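PDB 2IMQ: nitrophorin Cim l NP from Cimex lectularius, which binds heme b and uses it to carry nitric oxide in bed bug saliva to the victim, where its release causes vasodilation. Local coordinates for residues L172-E177 with T242-Y247. Sequence-based numbering, arbitrary orientation.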
loop_
_atom_site.group_PDB
_atom_site.type_symbol
_atom_site.label_atom_id
_atom_site.label_comp_id
_atom_site.label_asym_id
_atom_site.label_seq_id
_atom_site.Cartn_x
_atom_site.Cartn_y
_atom_site.Cartn_z
ATOM N N LEU A 172 -2.263 -3.353 6.748
ATOM C CA LEU A 172 -3.665 -3.485 7.107
ATOM C C LEU A 172 -3.926 -3.886 8.566
ATOM O O LEU A 172 -5.058 -4.040 8.957
ATOM C CB LEU A 172 -4.337 -4.487 6.204
ATOM C CG LEU A 172 -4.197 -4.284 4.677
ATOM C CD1 LEU A 172 -4.871 -5.407 3.930
ATOM C CD2 LEU A 172 -4.717 -2.957 4.198
ATOM N N ASN A 173 -2.858 -4.094 9.302
ATOM C CA ASN A 173 -2.910 -4.611 10.660
ATOM C C ASN A 173 -3.445 -6.009 10.714
ATOM O O ASN A 173 -4.005 -6.454 11.679
ATOM C CB ASN A 173 -3.616 -3.682 11.675
ATOM C CG ASN A 173 -3.061 -3.875 13.032
ATOM O OD1 ASN A 173 -1.859 -4.134 13.172
ATOM N ND2 ASN A 173 -3.913 -3.756 14.039
ATOM N N VAL A 174 -3.253 -6.720 9.616
ATOM C CA VAL A 174 -3.533 -8.152 9.451
ATOM C C VAL A 174 -2.214 -8.923 9.764
ATOM O O VAL A 174 -1.185 -8.589 9.200
ATOM C CB VAL A 174 -4.016 -8.458 8.009
ATOM C CG1 VAL A 174 -4.020 -9.917 7.746
ATOM C CG2 VAL A 174 -5.395 -7.870 7.808
ATOM N N ARG A 175 -2.335 -9.940 10.590
ATOM C CA ARG A 175 -1.158 -10.705 11.018
ATOM C C ARG A 175 -1.412 -12.204 10.854
ATOM O O ARG A 175 -2.490 -12.617 10.472
ATOM C CB ARG A 175 -0.780 -10.359 12.448
ATOM C CG ARG A 175 -0.494 -8.858 12.674
ATOM C CD ARG A 175 0.795 -8.469 12.000
ATOM N NE ARG A 175 1.240 -7.111 12.244
ATOM C CZ ARG A 175 1.007 -6.090 11.429
ATOM N NH1 ARG A 175 0.261 -6.245 10.339
ATOM N NH2 ARG A 175 1.499 -4.909 11.711
ATOM N N VAL A 176 -0.369 -12.976 11.121
ATOM C CA VAL A 176 -0.465 -14.412 11.072
ATOM C C VAL A 176 -0.785 -14.907 12.462
ATOM O O VAL A 176 0.006 -14.714 13.391
ATOM C CB VAL A 176 0.868 -14.972 10.537
ATOM C CG1 VAL A 176 0.995 -16.473 10.745
ATOM C CG2 VAL A 176 1.047 -14.675 9.039
ATOM N N GLU A 177 -1.915 -15.572 12.594
ATOM C CA GLU A 177 -2.429 -16.004 13.868
ATOM C C GLU A 177 -2.013 -17.461 14.139
ATOM O O GLU A 177 -2.809 -18.376 14.089
ATOM C CB GLU A 177 -3.942 -15.833 13.868
ATOM C CG GLU A 177 -4.529 -15.916 15.262
ATOM C CD GLU A 177 -5.968 -15.533 15.373
ATOM O OE1 GLU A 177 -6.442 -14.713 14.559
ATOM O OE2 GLU A 177 -6.604 -16.053 16.338
ATOM N N THR A 242 2.785 -7.839 6.570
ATOM C CA THR A 242 2.288 -6.568 7.091
ATOM C C THR A 242 1.809 -5.645 5.979
ATOM O O THR A 242 0.602 -5.446 5.791
ATOM C CB THR A 242 3.293 -5.971 8.019
ATOM O OG1 THR A 242 4.519 -5.823 7.333
ATOM C CG2 THR A 242 3.519 -6.876 9.174
ATOM N N ASP A 243 2.721 -5.201 5.143
ATOM C CA ASP A 243 2.344 -4.407 3.939
ATOM C C ASP A 243 1.658 -5.300 2.916
ATOM O O ASP A 243 2.191 -6.357 2.571
ATOM C CB ASP A 243 3.583 -3.774 3.338
ATOM C CG ASP A 243 4.033 -2.590 4.175
ATOM O OD1 ASP A 243 3.384 -1.499 4.025
ATOM O OD2 ASP A 243 4.957 -2.634 5.033
ATOM N N ARG A 244 0.508 -4.875 2.411
ATOM C CA ARG A 244 -0.285 -5.618 1.492
ATOM C C ARG A 244 -0.750 -4.702 0.398
ATOM O O ARG A 244 -0.869 -3.495 0.567
ATOM C CB ARG A 244 -1.538 -6.249 2.174
ATOM C CG ARG A 244 -1.263 -6.912 3.507
ATOM C CD ARG A 244 -0.428 -8.184 3.456
ATOM N NE ARG A 244 -1.196 -9.346 3.097
ATOM C CZ ARG A 244 -1.775 -10.163 3.959
ATOM N NH1 ARG A 244 -1.655 -9.976 5.276
ATOM N NH2 ARG A 244 -2.515 -11.170 3.496
ATOM N N ALA A 245 -1.064 -5.312 -0.739
ATOM C CA ALA A 245 -1.773 -4.631 -1.842
ATOM C C ALA A 245 -2.994 -5.407 -2.209
ATOM O O ALA A 245 -2.912 -6.603 -2.510
ATOM C CB ALA A 245 -0.857 -4.515 -3.074
ATOM N N LEU A 246 -4.128 -4.733 -2.176
ATOM C CA LEU A 246 -5.405 -5.316 -2.547
ATOM C C LEU A 246 -5.936 -4.517 -3.726
ATOM O O LEU A 246 -5.698 -3.318 -3.876
ATOM C CB LEU A 246 -6.425 -5.201 -1.416
ATOM C CG LEU A 246 -6.021 -5.779 -0.109
ATOM C CD1 LEU A 246 -7.146 -5.557 0.901
ATOM C CD2 LEU A 246 -5.614 -7.247 -0.221
ATOM N N TYR A 247 -6.689 -5.199 -4.580
ATOM C CA TYR A 247 -7.295 -4.555 -5.746
ATOM C C TYR A 247 -8.706 -5.003 -5.976
ATOM O O TYR A 247 -9.088 -6.084 -5.567
ATOM C CB TYR A 247 -6.480 -4.846 -7.012
ATOM C CG TYR A 247 -6.419 -6.267 -7.476
ATOM C CD1 TYR A 247 -7.309 -6.760 -8.465
ATOM C CD2 TYR A 247 -5.518 -7.155 -6.974
ATOM C CE1 TYR A 247 -7.252 -8.090 -8.913
ATOM C CE2 TYR A 247 -5.444 -8.461 -7.447
ATOM C CZ TYR A 247 -6.304 -8.933 -8.388
ATOM O OH TYR A 247 -6.173 -10.266 -8.801
HETATM O O HOH W 1 -1.348 -6.441 7.359
#
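Thr242 lays its methyl group over one face of the Arg175 guanidinium, where Thr242 CG2 stands over the centre of the group, 3.5 Å from Arg175 CZ. The pair belongs to the DNase I-like beta-sandwich of this protein, where the loop 172-177, between strand 165-169 and helix 180-188, meets Thr242 and strand 243-248, an outermost strand of its five-stranded sheet. Asn173 OD1 lies over the opposite face, toward the rim, sandwiching the flat group. Arg175 NH1 donates to Val174 O at 3.0 Å, which fixes the turn of the guanidinium, the acceptor lying in the guanidinium plane while the donor stands well above the carbonyl plane, and Asp171 takes a salt bridge from the same nitrogen. The bend at chi2 (-70°) folds the Arg175 chain back so that its end approaches Thr242 although CB points away.

Further along, the side chains of Leu172 and Arg244 cross at about a right angle, and Leu172 CD1 packs on Arg244 CB at 3.9 Å. Leu172 CD1 also meets Leu246 CD1, tip to tip, at 3.8 Å. Arg244, bent at chi2 and again at chi3 (-81°), brings NH1 to 3.4 Å from Val174 CG1. Salt bridges to Glu215 and Asp199 hold this buried guanidinium, and Leu201 of helix 201-206 touches Val174, Arg244 and Leu246. Thr242 OG1 is hydrogen-bonded to His271 ND1; the Thr242 side chain lies about 13 Å from the bound heme, away from the heme site.

Between the two backbones sits one water, in the plane of the Arg175 guanidinium at its edge. It receives a weak bond from Leu172 N, lies within donating distance of Val174 O at 2.8 Å, and approaches Thr242 O to 2.7 Å.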